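Local atomic coordinates of putative short-chain dehydrogenase/reductase (Burkholderia xenovorans, PDB entry 5IZ4), a protein that probably reduces or oxidises substrates with a nicotinamide cofactor as a short-chain dehydrogenase/reductase, perhaps a 3-oxoacyl-[acyl-carrier-protein] reductase, and here holds ADP. Residues A53-E58 / T68-A73; Q134-A139 / T153-V158; S160-N165 / I171-S176. All coordinates share one frame; numbering follows the deposited sequence.

Contact 1: A53-E58 / T68-A73; sequences AASTVE and TLIFDA
OG1 of Thr68 is shared by two charged side chains: it donates a hydrogen bond to OE1 of Glu58 at 2.8 Å, and NH1 of Arg62 adds a weak bond. The hydroxyl reaches the carboxylate on its anti side and 22° out of its plane. Glu58 gets there by being stretched: CG lies opposite the backbone N (chi1 176°) and the chain runs on straight, carrying the carboxylate from the helix 51-63 down to the start of the strand 68-72. The other carboxylate oxygen, OE2, lies against Ile70, 3.4 Å from its CD1, while CB of Glu58 rests 3.9 Å from that same methyl. Ile70 points toward the helix; its chain is extended, and CD1 also comes beside Ala54, whose CB is 4.5 Å away. Helix and strand run nearly antiparallel, 163° between their directions, with axes 9.3 Å apart, as expected where a helix returns the chain between two parallel strands. These are the helix and second strand of the beta-alpha-beta unit that begins with strand 40-45; Ile43 of that strand touches Glu58. The bond from Thr68 probably helps to settle the charge at OE1, and Arg62, reaching the same hydroxyl weakly, may add to this, while OE2 meets Ile70 without a polar bond across this contact.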
ATOM      1  N   ALA A  53      17.194  34.939  -2.249  1.00 29.99           N
ATOM      2  CA  ALA A  53      16.672  34.052  -1.213  1.00 26.20           C
ATOM      3  C   ALA A  53      17.737  33.065  -0.751  1.00 28.69           C
ATOM      4  O   ALA A  53      17.889  32.817   0.453  1.00 24.91           O
ATOM      5  CB  ALA A  53      15.437  33.309  -1.728  1.00 29.67           C
ATOM      6  N   ALA A  54      18.485  32.490  -1.699  1.00 27.37           N
ATOM      7  CA  ALA A  54      19.547  31.548  -1.351  1.00 26.34           C
ATOM      8  C   ALA A  54      20.596  32.196  -0.454  1.00 23.13           C
ATOM      9  O   ALA A  54      21.109  31.561   0.479  1.00 24.91           O
ATOM     10  CB  ALA A  54      20.202  31.010  -2.627  1.00 24.94           C
ATOM     11  N   SER A  55      20.932  33.457  -0.730  1.00 25.81           N
ATOM     12  CA  SER A  55      21.942  34.149   0.064  1.00 27.74           C
ATOM     13  C   SER A  55      21.462  34.381   1.486  1.00 28.48           C
ATOM     14  O   SER A  55      22.258  34.328   2.428  1.00 28.69           O
ATOM     15  CB  SER A  55      22.307  35.477  -0.596  1.00 30.84           C
ATOM     16  OG  SER A  55      22.832  35.254  -1.892  1.00 40.57           O
ATOM     17  N   THR A  56      20.161  34.637   1.660  1.00 28.05           N
ATOM     18  CA  THR A  56      19.599  34.741   3.002  1.00 27.02           C
ATOM     19  C   THR A  56      19.654  33.399   3.721  1.00 26.67           C
ATOM     20  O   THR A  56      20.005  33.339   4.906  1.00 25.92           O
ATOM     21  CB  THR A  56      18.164  35.256   2.924  1.00 28.90           C
ATOM     22  OG1 THR A  56      18.161  36.540   2.288  1.00 36.33           O
ATOM     23  CG2 THR A  56      17.558  35.386   4.317  1.00 32.69           C
ATOM     24  N   VAL A  57      19.306  32.315   3.019  1.00 23.04           N
ATOM     25  CA  VAL A  57      19.436  30.977   3.595  1.00 23.34           C
ATOM     26  C   VAL A  57      20.873  30.728   4.039  1.00 24.93           C
ATOM     27  O   VAL A  57      21.116  30.224   5.144  1.00 22.30           O
ATOM     28  CB  VAL A  57      18.959  29.904   2.594  1.00 24.95           C
ATOM     29  CG1 VAL A  57      19.255  28.482   3.128  1.00 23.11           C
ATOM     30  CG2 VAL A  57      17.473  30.072   2.311  1.00 21.88           C
ATOM     31  N   GLU A  58      21.846  31.096   3.197  1.00 23.76           N
ATOM     32  CA  GLU A  58      23.244  30.900   3.572  1.00 26.81           C
ATOM     33  C   GLU A  58      23.597  31.692   4.820  1.00 25.52           C
ATOM     34  O   GLU A  58      24.281  31.178   5.715  1.00 24.38           O
ATOM     35  CB  GLU A  58      24.185  31.282   2.427  1.00 25.39           C
ATOM     36  CG  GLU A  58      25.647  31.179   2.851  1.00 32.39           C
ATOM     37  CD  GLU A  58      26.649  31.511   1.748  1.00 39.69           C
ATOM     38  OE1 GLU A  58      27.617  30.732   1.588  1.00 31.97           O
ATOM     39  OE2 GLU A  58      26.482  32.540   1.053  1.00 32.75           O
ATOM     40  N   THR A  68      29.475  26.781   4.704  1.00 24.28           N
ATOM     41  CA  THR A  68      28.497  26.843   3.627  1.00 22.52           C
ATOM     42  C   THR A  68      29.195  27.001   2.286  1.00 28.01           C
ATOM     43  O   THR A  68      30.341  27.453   2.199  1.00 29.59           O
ATOM     44  CB  THR A  68      27.522  28.019   3.795  1.00 25.48           C
ATOM     45  OG1 THR A  68      28.261  29.250   3.819  1.00 26.04           O
ATOM     46  CG2 THR A  68      26.711  27.888   5.074  1.00 21.75           C
ATOM     47  N   LEU A  69      28.463  26.639   1.236  1.00 26.39           N
ATOM     48  CA  LEU A  69      28.763  27.092  -0.115  1.00 30.22           C
ATOM     49  C   LEU A  69      27.444  27.121  -0.867  1.00 28.08           C
ATOM     50  O   LEU A  69      26.536  26.353  -0.559  1.00 28.21           O
ATOM     51  CB  LEU A  69      29.794  26.198  -0.822  1.00 35.26           C
ATOM     52  CG  LEU A  69      29.511  24.789  -1.348  1.00 34.54           C
ATOM     53  CD1 LEU A  69      28.705  24.794  -2.647  1.00 31.17           C
ATOM     54  CD2 LEU A  69      30.842  24.091  -1.576  1.00 37.61           C
ATOM     55  N   ILE A  70      27.329  28.019  -1.840  1.00 24.36           N
ATOM     56  CA  ILE A  70      26.149  28.083  -2.694  1.00 21.54           C
ATOM     57  C   ILE A  70      26.557  27.615  -4.075  1.00 22.11           C
ATOM     58  O   ILE A  70      27.576  28.069  -4.614  1.00 26.62           O
ATOM     59  CB  ILE A  70      25.555  29.501  -2.763  1.00 30.37           C
ATOM     60  CG1 ILE A  70      25.115  29.983  -1.382  1.00 29.94           C
ATOM     61  CG2 ILE A  70      24.385  29.534  -3.734  1.00 34.27           C
ATOM     62  CD1 ILE A  70      24.490  31.369  -1.412  1.00 30.19           C
ATOM     63  N   PHE A  71      25.762  26.727  -4.663  1.00 21.99           N
ATOM     64  CA  PHE A  71      25.959  26.372  -6.059  1.00 25.49           C
ATOM     65  C   PHE A  71      24.687  26.648  -6.850  1.00 25.60           C
ATOM     66  O   PHE A  71      23.572  26.528  -6.328  1.00 28.52           O
ATOM     67  CB  PHE A  71      26.397  24.897  -6.213  1.00 25.06           C
ATOM     68  CG  PHE A  71      25.367  23.886  -5.770  1.00 23.21           C
ATOM     69  CD1 PHE A  71      24.400  23.419  -6.655  1.00 22.98           C
ATOM     70  CD2 PHE A  71      25.390  23.368  -4.482  1.00 23.80           C
ATOM     71  CE1 PHE A  71      23.464  22.469  -6.254  1.00 22.65           C
ATOM     72  CE2 PHE A  71      24.457  22.422  -4.074  1.00 25.53           C
ATOM     73  CZ  PHE A  71      23.497  21.968  -4.963  1.00 26.69           C
ATOM     74  N   ASP A  72      24.867  27.055  -8.104  1.00 24.07           N
ATOM     75  CA  ASP A  72      23.754  27.129  -9.038  1.00 23.29           C
ATOM     76  C   ASP A  72      23.640  25.802  -9.773  1.00 25.10           C
ATOM     77  O   ASP A  72      24.654  25.209 -10.156  1.00 28.32           O
ATOM     78  CB  ASP A  72      23.940  28.248 -10.062  1.00 27.17           C
ATOM     79  CG  ASP A  72      23.845  29.635  -9.464  1.00 30.79           C
ATOM     80  OD1 ASP A  72      23.586  29.776  -8.258  1.00 31.51           O
ATOM     81  OD2 ASP A  72      24.030  30.600 -10.233  1.00 34.03           O
ATOM     82  N   ALA A  73      22.405  25.337  -9.969  1.00 25.85           N
ATOM     83  CA  ALA A  73      22.178  24.179 -10.827  1.00 26.18           C
ATOM     84  C   ALA A  73      20.720  24.116 -11.248  1.00 24.56           C
ATOM     85  O   ALA A  73      19.820  24.214 -10.410  1.00 26.43           O
ATOM     86  CB  ALA A  73      22.571  22.874 -10.128  1.00 23.94           C
TER

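Contact 2: Q134-A139 / T153-V158; sequences QMTRAA and TSVVNV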
ATOM      1  N   GLN A 134      19.180  12.662 -11.843  1.00 17.80           N
ATOM      2  CA  GLN A 134      20.493  13.109 -12.299  1.00 18.52           C
ATOM      3  C   GLN A 134      21.330  13.641 -11.140  1.00 18.51           C
ATOM      4  O   GLN A 134      22.544  13.409 -11.084  1.00 19.54           O
ATOM      5  CB  GLN A 134      20.337  14.161 -13.402  1.00 16.28           C
ATOM      6  CG  GLN A 134      19.848  13.541 -14.721  1.00 15.37           C
ATOM      7  CD  GLN A 134      19.715  14.541 -15.872  1.00 18.41           C
ATOM      8  OE1 GLN A 134      19.834  14.162 -17.037  1.00 19.24           O
ATOM      9  NE2 GLN A 134      19.434  15.807 -15.552  1.00 20.04           N
ATOM     10  N   MET A 135      20.695  14.338 -10.198  1.00 17.03           N
ATOM     11  CA  MET A 135      21.417  14.835  -9.031  1.00 17.70           C
ATOM     12  C   MET A 135      21.892  13.676  -8.164  1.00 19.37           C
ATOM     13  O   MET A 135      23.047  13.643  -7.722  1.00 18.07           O
ATOM     14  CB  MET A 135      20.516  15.775  -8.225  1.00 18.02           C
ATOM     15  CG  MET A 135      21.264  16.605  -7.210  1.00 21.76           C
ATOM     16  SD  MET A 135      22.407  17.753  -8.024  1.00 22.95           S
ATOM     17  CE  MET A 135      23.588  17.978  -6.695  1.00 25.48           C
ATOM     18  N   THR A 136      21.005  12.709  -7.924  1.00 17.79           N
ATOM     19  CA  THR A 136      21.362  11.545  -7.123  1.00 16.38           C
ATOM     20  C   THR A 136      22.509  10.777  -7.766  1.00 17.26           C
ATOM     21  O   THR A 136      23.500  10.456  -7.102  1.00 17.60           O
ATOM     22  CB  THR A 136      20.147  10.640  -6.944  1.00 16.90           C
ATOM     23  OG1 THR A 136      19.079  11.368  -6.315  1.00 18.53           O
ATOM     24  CG2 THR A 136      20.513   9.463  -6.065  1.00 16.98           C
ATOM     25  N   ARG A 137      22.394  10.497  -9.071  1.00 16.71           N
ATOM     26  CA  ARG A 137      23.458   9.799  -9.791  1.00 16.15           C
ATOM     27  C   ARG A 137      24.786  10.531  -9.678  1.00 20.47           C
ATOM     28  O   ARG A 137      25.835   9.899  -9.491  1.00 18.42           O
ATOM     29  CB  ARG A 137      23.084   9.627 -11.267  1.00 16.82           C
ATOM     30  CG  ARG A 137      24.230   9.052 -12.113  1.00 21.28           C
ATOM     31  CD  ARG A 137      23.825   8.767 -13.575  1.00 22.82           C
ATOM     32  NE  ARG A 137      23.442   9.979 -14.307  1.00 19.72           N
ATOM     33  CZ  ARG A 137      22.859   9.980 -15.499  1.00 21.29           C
ATOM     34  NH1 ARG A 137      22.599   8.832 -16.117  1.00 18.83           N
ATOM     35  NH2 ARG A 137      22.544  11.136 -16.085  1.00 22.03           N
ATOM     36  N   ALA A 138      24.771  11.864  -9.815  1.00 16.63           N
ATOM     37  CA  ALA A 138      26.019  12.619  -9.752  1.00 19.68           C
ATOM     38  C   ALA A 138      26.686  12.497  -8.387  1.00 20.51           C
ATOM     39  O   ALA A 138      27.920  12.458  -8.300  1.00 19.14           O
ATOM     40  CB  ALA A 138      25.768  14.091 -10.092  1.00 20.37           C
ATOM     41  N   ALA A 139      25.888  12.396  -7.322  1.00 19.02           N
ATOM     42  CA  ALA A 139      26.369  12.327  -5.950  1.00 21.21           C
ATOM     43  C   ALA A 139      26.726  10.919  -5.493  1.00 24.06           C
ATOM     44  O   ALA A 139      27.409  10.780  -4.470  1.00 19.27           O
ATOM     45  CB  ALA A 139      25.311  12.890  -4.991  1.00 18.62           C
ATOM     46  N   THR A 153      25.238   6.332   4.188  1.00 17.65           N
ATOM     47  CA  THR A 153      24.846   7.697   3.887  1.00 17.23           C
ATOM     48  C   THR A 153      23.385   7.726   3.428  1.00 19.33           C
ATOM     49  O   THR A 153      22.703   6.696   3.381  1.00 21.82           O
ATOM     50  CB  THR A 153      25.799   8.292   2.851  1.00 17.20           C
ATOM     51  OG1 THR A 153      25.899   7.392   1.742  1.00 17.55           O
ATOM     52  CG2 THR A 153      27.184   8.482   3.463  1.00 18.26           C
ATOM     53  N   SER A 154      22.883   8.914   3.093  1.00 15.99           N
ATOM     54  CA  SER A 154      21.440   9.115   3.025  1.00 15.39           C
ATOM     55  C   SER A 154      21.039   9.976   1.836  1.00 20.16           C
ATOM     56  O   SER A 154      21.581  11.066   1.652  1.00 18.49           O
ATOM     57  CB  SER A 154      20.940   9.770   4.320  1.00 19.38           C
ATOM     58  OG  SER A 154      19.557  10.072   4.234  1.00 18.03           O
ATOM     59  N   VAL A 155      20.068   9.504   1.056  1.00 16.28           N
ATOM     60  CA  VAL A 155      19.387  10.311   0.042  1.00 14.08           C
ATOM     61  C   VAL A 155      17.930  10.463   0.468  1.00 15.15           C
ATOM     62  O   VAL A 155      17.256   9.466   0.759  1.00 17.83           O
ATOM     63  CB  VAL A 155      19.492   9.669  -1.355  1.00 15.02           C
ATOM     64  CG1 VAL A 155      18.703  10.471  -2.407  1.00 15.49           C
ATOM     65  CG2 VAL A 155      20.968   9.563  -1.774  1.00 17.02           C
ATOM     66  N   VAL A 156      17.438  11.698   0.499  1.00 17.41           N
ATOM     67  CA  VAL A 156      16.047  11.980   0.855  1.00 15.67           C
ATOM     68  C   VAL A 156      15.399  12.710  -0.313  1.00 15.77           C
ATOM     69  O   VAL A 156      15.847  13.799  -0.701  1.00 17.02           O
ATOM     70  CB  VAL A 156      15.936  12.810   2.145  1.00 15.20           C
ATOM     71  CG1 VAL A 156      14.471  13.178   2.439  1.00 16.96           C
ATOM     72  CG2 VAL A 156      16.563  12.067   3.330  1.00 18.08           C
ATOM     73  N   ASN A 157      14.347  12.116  -0.868  1.00 17.20           N
ATOM     74  CA  ASN A 157      13.619  12.679  -2.000  1.00 16.35           C
ATOM     75  C   ASN A 157      12.336  13.320  -1.497  1.00 18.17           C
ATOM     76  O   ASN A 157      11.545  12.666  -0.819  1.00 17.06           O
ATOM     77  CB  ASN A 157      13.287  11.585  -3.022  1.00 16.89           C
ATOM     78  CG  ASN A 157      14.525  10.949  -3.605  1.00 18.87           C
ATOM     79  OD1 ASN A 157      15.555  11.607  -3.760  1.00 16.97           O
ATOM     80  ND2 ASN A 157      14.438   9.661  -3.929  1.00 18.34           N
ATOM     81  N   VAL A 158      12.112  14.583  -1.832  1.00 15.45           N
ATOM     82  CA  VAL A 158      10.878  15.241  -1.415  1.00 16.52           C
ATOM     83  C   VAL A 158       9.837  14.936  -2.483  1.00 19.87           C
ATOM     84  O   VAL A 158       9.837  15.523  -3.567  1.00 17.68           O
ATOM     85  CB  VAL A 158      11.053  16.743  -1.204  1.00 20.28           C
ATOM     86  CG1 VAL A 158       9.708  17.346  -0.758  1.00 22.53           C
ATOM     87  CG2 VAL A 158      12.114  16.993  -0.168  1.00 20.24           C
TER
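Thr136 lies over Val155, the helix side chain meeting the strand side chain at a slant. OG1 of Thr136 is 4.0 Å from CG1 of Val155. The threonine methyl also faces the valine fork, CG2 of Thr136 lying 4.3 Å from CG2 of Val155. With chi1 at -58° the hydroxyl of Thr136 stays beside its own backbone N and the methyl lies opposite that N, which spreads both branches above the valine. Val155 answers with CG1 opposite its backbone N (chi1 176°), which brings that methyl, rather than CG2, nearest the hydroxyl of Thr136. The CA atoms of Thr136 and Val155 are 7.5 Å apart, the nearest such pair between the segments. The contact is small and buried, loose van der Waals packing without a hydrogen bond between helix and strand. It belongs to the Rossmann-type core of the short-chain dehydrogenase/reductases, where helix 118-146 leads from strand 97-100 and lies on the parallel sheet before the chain enters strand 153-158. The polar groups at this contact find their partners elsewhere. The hydroxyl of Thr136 bonds to the carbonyl of Leu132, one turn back in its helix, and weakly to Asn100; OD1 of Asn157, 4.4 Å from OG1 of Thr136, is bonded to the amide nitrogen of that same Asn100, and ND2 of Asn157 to Thr184. Asn100, on the neighbouring strand 97-100, thus lies between the two, with a bond to Asn157 and only a weak one to Thr136. Further round the helix, Arg137 forms a salt bridge with Asp78 and hydrogen bonds to the carbonyls of Phe113 and Ile116 of the second subunit.

Contact 3: S160-N165 / I171-S176; sequences SLAGLN and IAYAAS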
ATOM      1  N   SER A 160       5.441  13.886  -2.631  1.00 15.90           N
ATOM      2  CA  SER A 160       4.224  14.606  -2.258  1.00 18.20           C
ATOM      3  C   SER A 160       3.113  13.604  -2.000  1.00 14.61           C
ATOM      4  O   SER A 160       3.074  12.536  -2.619  1.00 16.84           O
ATOM      5  CB  SER A 160       3.777  15.586  -3.362  1.00 16.81           C
ATOM      6  OG  SER A 160       2.518  16.182  -3.059  1.00 19.87           O
ATOM      7  N   LEU A 161       2.205  13.973  -1.089  1.00 16.00           N
ATOM      8  CA  LEU A 161       0.929  13.267  -0.981  1.00 14.89           C
ATOM      9  C   LEU A 161       0.306  13.039  -2.356  1.00 16.37           C
ATOM     10  O   LEU A 161      -0.320  11.999  -2.603  1.00 18.72           O
ATOM     11  CB  LEU A 161      -0.023  14.064  -0.090  1.00 18.46           C
ATOM     12  CG  LEU A 161      -1.447  13.539   0.036  1.00 22.74           C
ATOM     13  CD1 LEU A 161      -1.426  12.136   0.596  1.00 20.87           C
ATOM     14  CD2 LEU A 161      -2.275  14.466   0.924  1.00 25.02           C
ATOM     15  N   ALA A 162       0.480  13.999  -3.271  1.00 16.63           N
ATOM     16  CA  ALA A 162      -0.078  13.853  -4.614  1.00 14.89           C
ATOM     17  C   ALA A 162       0.409  12.582  -5.303  1.00 15.72           C
ATOM     18  O   ALA A 162      -0.331  11.989  -6.098  1.00 15.19           O
ATOM     19  CB  ALA A 162       0.275  15.079  -5.473  1.00 15.15           C
ATOM     20  N   GLY A 163       1.657  12.172  -5.056  1.00 15.02           N
ATOM     21  CA  GLY A 163       2.156  10.954  -5.675  1.00 14.38           C
ATOM     22  C   GLY A 163       1.471   9.714  -5.142  1.00 18.92           C
ATOM     23  O   GLY A 163       1.360   8.705  -5.846  1.00 18.77           O
ATOM     24  N   LEU A 164       0.987   9.778  -3.901  1.00 15.62           N
ATOM     25  CA  LEU A 164       0.340   8.636  -3.271  1.00 17.12           C
ATOM     26  C   LEU A 164      -1.093   8.454  -3.748  1.00 20.50           C
ATOM     27  O   LEU A 164      -1.508   7.326  -4.041  1.00 19.87           O
ATOM     28  CB  LEU A 164       0.370   8.808  -1.751  1.00 15.56           C
ATOM     29  CG  LEU A 164       1.764   8.746  -1.137  1.00 16.82           C
ATOM     30  CD1 LEU A 164       1.679   9.030   0.370  1.00 21.18           C
ATOM     31  CD2 LEU A 164       2.389   7.379  -1.411  1.00 18.60           C
ATOM     32  N   ASN A 165      -1.871   9.536  -3.840  1.00 17.00           N
ATOM     33  CA  ASN A 165      -3.304   9.398  -4.095  1.00 14.50           C
ATOM     34  C   ASN A 165      -3.803  10.147  -5.329  1.00 16.27           C
ATOM     35  O   ASN A 165      -5.016  10.184  -5.554  1.00 15.67           O
ATOM     36  CB  ASN A 165      -4.116   9.828  -2.864  1.00 18.47           C
ATOM     37  CG  ASN A 165      -3.982  11.320  -2.542  1.00 16.70           C
ATOM     38  OD1 ASN A 165      -3.346  12.085  -3.279  1.00 17.48           O
ATOM     39  ND2 ASN A 165      -4.605  11.741  -1.436  1.00 20.13           N
ATOM     40  N   ILE A 171      -2.396  17.055 -12.535  1.00 17.22           N
ATOM     41  CA  ILE A 171      -2.211  15.633 -12.796  1.00 15.89           C
ATOM     42  C   ILE A 171      -0.788  15.355 -13.281  1.00 18.10           C
ATOM     43  O   ILE A 171      -0.246  14.267 -13.037  1.00 18.29           O
ATOM     44  CB  ILE A 171      -3.282  15.135 -13.789  1.00 15.89           C
ATOM     45  CG1 ILE A 171      -3.352  13.602 -13.776  1.00 16.65           C
ATOM     46  CG2 ILE A 171      -3.033  15.673 -15.205  1.00 18.46           C
ATOM     47  CD1 ILE A 171      -4.379  13.027 -14.742  1.00 17.91           C
ATOM     48  N   ALA A 172      -0.153  16.323 -13.962  1.00 14.84           N
ATOM     49  CA  ALA A 172       1.247  16.145 -14.351  1.00 14.26           C
ATOM     50  C   ALA A 172       2.156  16.132 -13.130  1.00 20.00           C
ATOM     51  O   ALA A 172       3.136  15.377 -13.077  1.00 16.97           O
ATOM     52  CB  ALA A 172       1.675  17.250 -15.328  1.00 16.79           C
ATOM     53  N   TYR A 173       1.848  16.966 -12.137  1.00 18.96           N
ATOM     54  CA  TYR A 173       2.613  16.956 -10.895  1.00 15.17           C
ATOM     55  C   TYR A 173       2.420  15.637 -10.158  1.00 13.83           C
ATOM     56  O   TYR A 173       3.387  15.001  -9.719  1.00 14.74           O
ATOM     57  CB  TYR A 173       2.180  18.140 -10.026  1.00 17.34           C
ATOM     58  CG  TYR A 173       2.868  18.238  -8.690  1.00 17.33           C
ATOM     59  CD1 TYR A 173       4.103  18.864  -8.563  1.00 19.25           C
ATOM     60  CD2 TYR A 173       2.275  17.718  -7.545  1.00 20.94           C
ATOM     61  CE1 TYR A 173       4.729  18.974  -7.329  1.00 22.80           C
ATOM     62  CE2 TYR A 173       2.893  17.818  -6.307  1.00 18.83           C
ATOM     63  CZ  TYR A 173       4.122  18.445  -6.208  1.00 23.45           C
ATOM     64  OH  TYR A 173       4.743  18.547  -4.983  1.00 21.97           O
ATOM     65  N   ALA A 174       1.173  15.192 -10.040  1.00 13.73           N
ATOM     66  CA  ALA A 174       0.912  13.942  -9.330  1.00 13.45           C
ATOM     67  C   ALA A 174       1.642  12.781  -9.998  1.00 16.84           C
ATOM     68  O   ALA A 174       2.281  11.964  -9.323  1.00 14.81           O
ATOM     69  CB  ALA A 174      -0.590  13.679  -9.276  1.00 15.68           C
ATOM     70  N   ALA A 175       1.561  12.702 -11.329  1.00 14.36           N
ATOM     71  CA  ALA A 175       2.249  11.637 -12.052  1.00 17.03           C
ATOM     72  C   ALA A 175       3.745  11.672 -11.778  1.00 18.20           C
ATOM     73  O   ALA A 175       4.366  10.624 -11.544  1.00 14.59           O
ATOM     74  CB  ALA A 175       1.981  11.752 -13.553  1.00 18.47           C
ATOM     75  N   SER A 176       4.342  12.868 -11.796  1.00 15.42           N
ATOM     76  CA  SER A 176       5.785  12.952 -11.602  1.00 15.63           C
ATOM     77  C   SER A 176       6.172  12.480 -10.214  1.00 16.89           C
ATOM     78  O   SER A 176       7.245  11.893 -10.040  1.00 15.56           O
ATOM     79  CB  SER A 176       6.292  14.388 -11.853  1.00 15.58           C
ATOM     80  OG  SER A 176       5.946  15.244 -10.765  1.00 16.25           O
TER
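Tyr173 presents the edge of its ring, along CD2 and CE2, to the beginning of the short helix 161-165. CB of Ala162 approaches that edge near the ring plane, 3.9 Å from CE2. OG of Ser160 also lies at the edge, near the plane, 3.7 Å from CE2 of Tyr173, and CB of Ser160 is 3.5 Å from the phenolic OH of Tyr173. With CG opposite the backbone N (chi1 179°), the ring reaches out from helix 171-191 toward this helix start. The hydroxyl of Ser160 is the N-cap, accepting from the backbone N of Ala162 at 3.0 Å with an N-H...O angle of 158°, which fixes its rotation beside the ring. The two helices cross almost at right angles (-86°), axes 7.5 Å apart, a closeness consistent with the small residues that meet there: CB of Ala162 lies 4.1 Å from CB of Ala174. Thr182 of the second subunit packs on Ala174 and bonds to the carbonyl of Gly163. Tyr173 and nearby Lys177 fit the Tyr-x-x-x-Lys motif of short-chain dehydrogenase/reductases, and with Ser160 and Asn128 they match in position the Asn-Ser-Tyr-Lys tetrad of that family's active site.

Overall arrangement
From the N terminus the contacts follow one another in series, neither nesting nor crossing. Contact 1 closes the short turn between helix 51-63 and strand 68-72, the outermost strand on one side of the sheet within this chain. Contact 2 closes the loop from helix 118-146 to strand 153-158, an inner strand of the sheet, its centre about 18 Å from that of contact 1. Straight after that strand, contact 3 closes the loop joining helices 161-165 and 171-191, about 28 Å from contact 1 between centres and on the opposite side of the chain's centre. Contacts 2 and 3 also touch the second subunit, so the last two contacts connect sheet, probable active site and subunit interface.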